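Local coordinates for DUF3201 domain-containing protein (Pyrococcus furiosus, PDB 1YB3), which is of unknown function but belongs to a conserved family of uncharacterised proteins and comes from a hyperthermophilic archaeon, at residues I25-L28 with R29-K33; V158-E161 with I162-I166; F165-L168 with A169-Y172. All coordinates share one frame; numbering follows the deposited sequence. Where two conformers were deposited one is given.

All three interactions are short i to i+3 or i+4 contacts along helices of a single-chain alpha+beta protein built round an antiparallel sheet, the last running on to the residue after its helix. Interaction 1 lies on helix 11-35; interactions 2 and 3 follow each other along helix 155-171 and share F165 and I166, their centres about 10 Å apart. Interactions 1 and 2, with centres about 14 Å apart, meet where the two helices pack: L32 CD1 lies 3.5 Å from I162 CD1, and L28 CD2 lies 3.9 Å from V158 CG1. The leucine pair of one helix thus faces the valine-isoleucine pair of the other. Interaction 3 stays clear of interaction 1, the nearest atoms being about 8 Å apart.

Interaction 1: residues I25-L28 with R29-K33; sequences IFEL and REELK
L28 and L32 meet one turn apart on the same side of their helix, their side chains crossing obliquely. The touching branch of L28 is CD1, which lies 3.8 Å from L32 CG. CG of L28 stands anti to the backbone N (chi1 -178°) and CD1 then turns along the helix toward L32, while the other methyl, CD2, is left for V158 of helix 155-171. Beside this pair, the E31 carboxylate reaches back over the preceding turn: its OE2 lies 3.4 Å from E27 CG, and its OE1 touches CD1 of L28. The carboxylates of E27 and E31 are nearly parallel, 16° between planes, with the two OE2 atoms 4.1 Å apart. Such like charges would probably disfavour each other, but E27 OE2 has a salt bridge to K155, and E31 OE1 has a weak, long ion pair with K159.

The backbone that sets this spacing is regular alpha-helix, part of helix 11-35, which lays one side against the antiparallel sheet, where I25, L32 and the R29 side chain touch F68. L32 N donates to L28 O at 2.8 Å, the N-H pointing almost straight at the oxygen (167°). E30 N to F26 O is the weak member of the series. A water donates to F26 O and, in the conformer of E30 given, to OE2.

In that conformer E30 OE2 also accepts a hydrogen bond from R29 NH1 at 2.9 Å, part of a salt bridge between sequence neighbours that is doubtful as a permanent link, since E30 has a second conformer. The firmer hold on the buried R29 guanidinium comes from strand 40-47: NE donates to the carbonyl of E42, and NH2 binds both V41 O and the E43 carboxylate.

Interaction 2: residues V158-E161 with I162-I166; sequences VKRE and IKRFI
E161 and R164 form an i to i+3 salt bridge on helix 155-171, the central link of a network that also includes R160. Their side chains run side by side and point the same way. Along R164, CB sits 3.6 Å from R160 O, and CG comes closer to that carbonyl, at 3.4 Å. CD leaves the backbone and approaches E161 OE1; the bend at chi3 (74°) then swings the guanidinium round so that NH1 is its meeting point with the same oxygen. R164 NH1 donates to the syn lone pair of E161 OE1 (2.9 Å), with a bent N-H...O angle of 144°. The carboxylate and guanidinium planes are 77° apart, consistent with a single NH1 contact instead of a paired, two-bond arrangement. NH1 also donates to the carbonyl of A105, its stronger partner.

On the other side of the network, R160 NH1 attracts E161 OE2 through charge alone, for the oxygen lies well out of the guanidinium plane; the NE of R160 pairs with E156 instead.

V158 and I162 carry the apolar side of the helix, which faces F83 and F85 of strand 82-90 as well as helix 11-35. I162 CG1 lies over V158 O, and its terminal CD1 packs 3.8 Å from V158 CG1.

Interaction 3: residues F165-L168 with A169-Y172; sequences FIEL and ARRY
Three helical backbone bonds join F165-L168 to A169-Y172: A169 N to F165 O and R170 N to I166 O are both 2.8 Å, whereas the last is longer, with R171 N 3.3 Å from E167 O. The R170 guanidinium lies across I166, whose CG2 methyl is centred under one face, 3.6 Å from CZ. The R170 chain is extended from CG to NE, which carries the flat group back along the helix to this methyl. E167 CG lies near NH1 of the same arginine, but the opposite charges remain apart, with E167 OE2 5.0 Å from R170 NH1.

Y172 lies in the loop that follows helix 155-171, its N still bonded to A169 O. Its ring turns back beside L168: CE2 packs 3.9 Å from L168 CD1, while L168 O lies at the ring edge, in its plane. The same CD1 methyl also meets R171 NH1 at 3.5 Å, obliquely to the guanidinium, and Y172 CE2 sits over a face of that group. Helix 96-105 fixes the tyrosine from outside, with D101 OD2 hydrogen-bonded to Y172 OH and F98 meeting the ring edge-to-face.

Interaction 1: residues I25-L28 with R29-K33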
loop_
_atom_site.group_PDB
_atom_site.type_symbol
_atom_site.label_atom_id
_atom_site.label_comp_id
_atom_site.label_asym_id
_atom_site.label_seq_id
_atom_site.Cartn_x
_atom_site.Cartn_y
_atom_site.Cartn_z
ATOM N N ILE A 25 -3.073 6.437 -12.869
ATOM C CA ILE A 25 -3.102 7.135 -11.573
ATOM C C ILE A 25 -3.776 8.508 -11.646
ATOM O O ILE A 25 -4.513 8.907 -10.722
ATOM C CB ILE A 25 -1.717 7.188 -10.874
ATOM C CG1 ILE A 25 -1.325 5.790 -10.402
ATOM C CG2 ILE A 25 -1.716 8.132 -9.664
ATOM C CD1 ILE A 25 -2.281 5.188 -9.350
ATOM N N PHE A 26 -3.565 9.232 -12.744
ATOM C CA PHE A 26 -4.293 10.488 -12.896
ATOM C C PHE A 26 -5.806 10.200 -12.894
ATOM O O PHE A 26 -6.583 10.907 -12.234
ATOM C CB PHE A 26 -3.840 11.255 -14.148
ATOM C CG PHE A 26 -2.448 11.828 -14.033
ATOM C CD1 PHE A 26 -2.121 12.708 -12.997
ATOM C CD2 PHE A 26 -1.462 11.501 -14.971
ATOM C CE1 PHE A 26 -0.828 13.237 -12.886
ATOM C CE2 PHE A 26 -0.158 12.032 -14.870
ATOM C CZ PHE A 26 0.156 12.891 -13.827
ATOM N N GLU A 27 -6.200 9.122 -13.571
ATOM C CA GLU A 27 -7.608 8.711 -13.660
ATOM C C GLU A 27 -8.137 8.275 -12.291
ATOM O O GLU A 27 -9.226 8.704 -11.859
ATOM C CB GLU A 27 -7.774 7.577 -14.675
ATOM C CG GLU A 27 -9.201 7.015 -14.780
ATOM C CD GLU A 27 -9.310 5.870 -15.785
ATOM O OE1 GLU A 27 -9.925 6.087 -16.863
ATOM O OE2 GLU A 27 -8.774 4.764 -15.508
ATOM N N LEU A 28 -7.363 7.431 -11.611
ATOM C CA LEU A 28 -7.788 6.878 -10.319
ATOM C C LEU A 28 -7.896 7.963 -9.256
ATOM O O LEU A 28 -8.799 7.889 -8.384
ATOM C CB LEU A 28 -6.837 5.775 -9.858
ATOM C CG LEU A 28 -7.171 5.053 -8.555
ATOM C CD1 LEU A 28 -8.569 4.379 -8.660
ATOM C CD2 LEU A 28 -6.073 4.050 -8.247
ATOM N N ARG A 29 -7.000 8.956 -9.300
ATOM C CA ARG A 29 -7.046 10.078 -8.364
ATOM C C ARG A 29 -8.384 10.799 -8.463
ATOM O O ARG A 29 -9.036 11.064 -7.433
ATOM C CB ARG A 29 -5.857 11.048 -8.557
ATOM C CG ARG A 29 -5.719 12.106 -7.453
ATOM C CD ARG A 29 -6.531 13.368 -7.747
ATOM N NE ARG A 29 -6.578 14.258 -6.583
ATOM C CZ ARG A 29 -7.239 15.410 -6.530
ATOM N NH1 ARG A 29 -7.888 15.873 -7.602
ATOM N NH2 ARG A 29 -7.222 16.127 -5.406
ATOM N N GLU A 30 -8.819 11.103 -9.684
ATOM C CA GLU A 30 -10.096 11.818 -9.832
ATOM C C GLU A 30 -11.273 10.947 -9.377
ATOM O O GLU A 30 -12.231 11.444 -8.733
ATOM C CB GLU A 30 -10.267 12.324 -11.267
ATOM C CG GLU A 30 -9.213 13.378 -11.686
ATOM C CD GLU A 30 -9.098 14.550 -10.707
ATOM O OE1 GLU A 30 -10.147 15.085 -10.276
ATOM O OE2 GLU A 30 -7.961 14.947 -10.378
ATOM N N GLU A 31 -11.183 9.652 -9.655
ATOM C CA GLU A 31 -12.235 8.707 -9.271
ATOM C C GLU A 31 -12.348 8.595 -7.752
ATOM O O GLU A 31 -13.452 8.692 -7.195
ATOM C CB GLU A 31 -12.011 7.329 -9.901
ATOM C CG GLU A 31 -12.276 7.319 -11.415
ATOM C CD GLU A 31 -11.734 6.097 -12.124
ATOM O OE1 GLU A 31 -11.008 5.291 -11.499
ATOM O OE2 GLU A 31 -12.034 5.950 -13.331
ATOM N N LEU A 32 -11.216 8.415 -7.073
ATOM C CA LEU A 32 -11.273 8.284 -5.603
ATOM C C LEU A 32 -11.587 9.614 -4.906
ATOM O O LEU A 32 -12.164 9.623 -3.804
ATOM C CB LEU A 32 -9.996 7.630 -5.036
ATOM C CG LEU A 32 -9.674 6.191 -5.480
ATOM C CD1 LEU A 32 -8.465 5.699 -4.736
ATOM C CD2 LEU A 32 -10.853 5.198 -5.232
ATOM N N LYS A 33 -11.239 10.730 -5.547
ATOM C CA LYS A 33 -11.592 12.052 -5.046
ATOM C C LYS A 33 -13.119 12.122 -4.975
ATOM O O LYS A 33 -13.689 12.544 -3.961
ATOM C CB LYS A 33 -11.046 13.148 -5.964
ATOM C CG LYS A 33 -11.600 14.547 -5.710
ATOM C CD LYS A 33 -11.066 15.174 -4.441
ATOM C CE LYS A 33 -11.358 16.679 -4.436
ATOM N NZ LYS A 33 -11.268 17.273 -3.093
HETATM O O HOH W 1 -5.933 13.545 -11.545
#

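Interaction 2: residues V158-E161 with I162-I166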
loop_
_atom_site.group_PDB
_atom_site.type_symbol
_atom_site.label_atom_id
_atom_site.label_comp_id
_atom_site.label_asym_id
_atom_site.label_seq_id
_atom_site.Cartn_x
_atom_site.Cartn_y
_atom_site.Cartn_z
ATOM N N VAL A 158 -8.560 -2.197 -7.315
ATOM C CA VAL A 158 -8.104 -1.108 -6.436
ATOM C C VAL A 158 -9.257 -0.458 -5.688
ATOM O O VAL A 158 -9.175 -0.237 -4.467
ATOM C CB VAL A 158 -7.214 -0.072 -7.151
ATOM C CG1 VAL A 158 -6.522 0.846 -6.108
ATOM C CG2 VAL A 158 -6.188 -0.777 -7.895
ATOM N N LYS A 159 -10.355 -0.198 -6.407
ATOM C CA LYS A 159 -11.546 0.372 -5.793
ATOM C C LYS A 159 -12.122 -0.566 -4.726
ATOM O O LYS A 159 -12.396 -0.147 -3.610
ATOM C CB LYS A 159 -12.619 0.698 -6.839
ATOM C CG LYS A 159 -12.340 1.913 -7.700
ATOM C CD LYS A 159 -13.550 2.184 -8.639
ATOM C CE LYS A 159 -13.303 3.385 -9.537
ATOM N NZ LYS A 159 -14.393 3.575 -10.542
ATOM N N ARG A 160 -12.279 -1.849 -5.062
ATOM C CA ARG A 160 -12.879 -2.783 -4.102
ATOM C C ARG A 160 -12.014 -3.050 -2.874
ATOM O O ARG A 160 -12.518 -3.125 -1.751
ATOM C CB ARG A 160 -13.298 -4.082 -4.791
ATOM C CG ARG A 160 -13.985 -5.075 -3.824
ATOM C CD ARG A 160 -14.781 -6.164 -4.583
ATOM N NE ARG A 160 -13.963 -6.727 -5.657
ATOM C CZ ARG A 160 -13.039 -7.664 -5.482
ATOM N NH1 ARG A 160 -12.840 -8.201 -4.284
ATOM N NH2 ARG A 160 -12.312 -8.070 -6.512
ATOM N N GLU A 161 -10.702 -3.190 -3.079
ATOM C CA GLU A 161 -9.815 -3.478 -1.957
ATOM C C GLU A 161 -9.624 -2.290 -1.013
ATOM O O GLU A 161 -9.531 -2.485 0.195
ATOM C CB GLU A 161 -8.476 -4.051 -2.447
ATOM C CG GLU A 161 -8.584 -5.361 -3.247
ATOM C CD GLU A 161 -9.384 -6.461 -2.546
ATOM O OE1 GLU A 161 -9.555 -6.404 -1.318
ATOM O OE2 GLU A 161 -9.814 -7.383 -3.258
ATOM N N ILE A 162 -9.555 -1.067 -1.560
ATOM C CA ILE A 162 -9.542 0.124 -0.690
ATOM C C ILE A 162 -10.809 0.144 0.153
ATOM O O ILE A 162 -10.755 0.397 1.355
ATOM C CB ILE A 162 -9.408 1.449 -1.478
ATOM C CG1 ILE A 162 -8.020 1.551 -2.078
ATOM C CG2 ILE A 162 -9.744 2.649 -0.569
ATOM C CD1 ILE A 162 -7.827 2.705 -3.093
ATOM N N LYS A 163 -11.939 -0.171 -0.473
ATOM C CA LYS A 163 -13.221 -0.191 0.241
ATOM C C LYS A 163 -13.188 -1.234 1.369
ATOM O O LYS A 163 -13.554 -0.942 2.510
ATOM C CB LYS A 163 -14.366 -0.479 -0.740
ATOM C CG LYS A 163 -15.717 -0.674 -0.047
ATOM C CD LYS A 163 -16.871 -0.817 -1.045
ATOM C CE LYS A 163 -16.847 -2.147 -1.761
ATOM N NZ LYS A 163 -18.130 -2.384 -2.496
ATOM N N ARG A 164 -12.746 -2.452 1.050
ATOM C CA ARG A 164 -12.618 -3.514 2.058
ATOM C C ARG A 164 -11.649 -3.111 3.178
ATOM O O ARG A 164 -11.891 -3.382 4.347
ATOM C CB ARG A 164 -12.235 -4.865 1.433
ATOM C CG ARG A 164 -13.362 -5.477 0.565
ATOM C CD ARG A 164 -12.930 -6.770 -0.126
ATOM N NE ARG A 164 -12.855 -7.893 0.797
ATOM C CZ ARG A 164 -11.726 -8.431 1.253
ATOM N NH1 ARG A 164 -10.550 -7.938 0.881
ATOM N NH2 ARG A 164 -11.772 -9.470 2.088
ATOM N N PHE A 165 -10.552 -2.443 2.812
ATOM C CA PHE A 165 -9.616 -2.024 3.815
ATOM C C PHE A 165 -10.218 -0.983 4.757
ATOM O O PHE A 165 -10.084 -1.076 5.993
ATOM C CB PHE A 165 -8.321 -1.484 3.168
ATOM C CG PHE A 165 -7.217 -1.265 4.172
ATOM C CD1 PHE A 165 -6.308 -2.301 4.457
ATOM C CD2 PHE A 165 -7.122 -0.060 4.878
ATOM C CE1 PHE A 165 -5.308 -2.123 5.419
ATOM C CE2 PHE A 165 -6.109 0.133 5.852
ATOM C CZ PHE A 165 -5.195 -0.905 6.106
ATOM N N ILE A 166 -10.890 0.006 4.172
ATOM C CA ILE A 166 -11.522 1.070 4.970
ATOM C C ILE A 166 -12.573 0.471 5.923
ATOM O O ILE A 166 -12.616 0.831 7.102
ATOM C CB ILE A 166 -12.093 2.212 4.073
ATOM C CG1 ILE A 166 -10.936 3.036 3.477
ATOM C CG2 ILE A 166 -13.031 3.121 4.878
ATOM C CD1 ILE A 166 -11.324 3.941 2.293
#

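Interaction 3: residues F165-L168 with A169-Y172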
loop_
_atom_site.group_PDB
_atom_site.type_symbol
_atom_site.label_atom_id
_atom_site.label_comp_id
_atom_site.label_asym_id
_atom_site.label_seq_id
_atom_site.Cartn_x
_atom_site.Cartn_y
_atom_site.Cartn_z
ATOM N N PHE A 165 -10.552 -2.443 2.812
ATOM C CA PHE A 165 -9.616 -2.024 3.815
ATOM C C PHE A 165 -10.218 -0.983 4.757
ATOM O O PHE A 165 -10.084 -1.076 5.993
ATOM C CB PHE A 165 -8.321 -1.484 3.168
ATOM C CG PHE A 165 -7.217 -1.265 4.172
ATOM C CD1 PHE A 165 -6.308 -2.301 4.457
ATOM C CD2 PHE A 165 -7.122 -0.060 4.878
ATOM C CE1 PHE A 165 -5.308 -2.123 5.419
ATOM C CE2 PHE A 165 -6.109 0.133 5.852
ATOM C CZ PHE A 165 -5.195 -0.905 6.106
ATOM N N ILE A 166 -10.890 0.006 4.172
ATOM C CA ILE A 166 -11.522 1.070 4.970
ATOM C C ILE A 166 -12.573 0.471 5.923
ATOM O O ILE A 166 -12.616 0.831 7.102
ATOM C CB ILE A 166 -12.093 2.212 4.073
ATOM C CG1 ILE A 166 -10.936 3.036 3.477
ATOM C CG2 ILE A 166 -13.031 3.121 4.878
ATOM C CD1 ILE A 166 -11.324 3.941 2.293
ATOM N N GLU A 167 -13.345 -0.480 5.427
ATOM C CA GLU A 167 -14.395 -1.126 6.231
ATOM C C GLU A 167 -13.770 -1.924 7.394
ATOM O O GLU A 167 -14.255 -1.867 8.528
ATOM C CB GLU A 167 -15.303 -1.974 5.341
ATOM C CG GLU A 167 -16.129 -1.107 4.379
ATOM C CD GLU A 167 -16.803 -1.881 3.239
ATOM O OE1 GLU A 167 -16.433 -3.061 2.975
ATOM O OE2 GLU A 167 -17.690 -1.268 2.591
ATOM N N LEU A 168 -12.666 -2.623 7.124
ATOM C CA LEU A 168 -11.968 -3.347 8.185
ATOM C C LEU A 168 -11.405 -2.360 9.217
ATOM O O LEU A 168 -11.537 -2.560 10.426
ATOM C CB LEU A 168 -10.855 -4.203 7.594
ATOM C CG LEU A 168 -9.940 -4.915 8.584
ATOM C CD1 LEU A 168 -10.692 -5.912 9.487
ATOM C CD2 LEU A 168 -8.802 -5.610 7.812
ATOM N N ALA A 169 -10.769 -1.293 8.731
ATOM C CA ALA A 169 -10.226 -0.250 9.599
ATOM C C ALA A 169 -11.285 0.405 10.481
ATOM O O ALA A 169 -11.025 0.658 11.646
ATOM C CB ALA A 169 -9.497 0.806 8.766
ATOM N N ARG A 170 -12.471 0.659 9.911
ATOM C CA ARG A 170 -13.602 1.213 10.677
ATOM C C ARG A 170 -13.956 0.329 11.879
ATOM O O ARG A 170 -14.241 0.838 12.970
ATOM C CB ARG A 170 -14.836 1.397 9.776
ATOM C CG ARG A 170 -14.758 2.559 8.820
ATOM C CD ARG A 170 -16.160 2.947 8.338
ATOM N NE ARG A 170 -16.113 3.998 7.326
ATOM C CZ ARG A 170 -16.396 3.816 6.044
ATOM N NH1 ARG A 170 -16.761 2.611 5.594
ATOM N NH2 ARG A 170 -16.319 4.844 5.206
ATOM N N ARG A 171 -13.919 -0.989 11.685
ATOM C CA ARG A 171 -14.212 -1.951 12.765
ATOM C C ARG A 171 -13.282 -1.800 13.972
ATOM O O ARG A 171 -13.673 -2.098 15.109
ATOM C CB ARG A 171 -14.111 -3.389 12.265
ATOM C CG ARG A 171 -15.232 -3.881 11.364
ATOM C CD ARG A 171 -14.987 -5.376 11.002
ATOM N NE ARG A 171 -14.642 -6.166 12.184
ATOM C CZ ARG A 171 -13.829 -7.224 12.198
ATOM N NH1 ARG A 171 -13.243 -7.663 11.086
ATOM N NH2 ARG A 171 -13.596 -7.848 13.346
ATOM N N TYR A 172 -12.052 -1.347 13.715
ATOM C CA TYR A 172 -11.062 -1.130 14.755
ATOM C C TYR A 172 -10.859 0.344 15.118
ATOM O O TYR A 172 -9.895 0.686 15.816
ATOM C CB TYR A 172 -9.733 -1.792 14.344
ATOM C CG TYR A 172 -9.816 -3.301 14.394
ATOM C CD1 TYR A 172 -9.464 -3.998 15.554
ATOM C CD2 TYR A 172 -10.291 -4.032 13.302
ATOM C CE1 TYR A 172 -9.554 -5.380 15.617
ATOM C CE2 TYR A 172 -10.379 -5.427 13.353
ATOM C CZ TYR A 172 -10.012 -6.087 14.520
ATOM O OH TYR A 172 -10.108 -7.462 14.585
#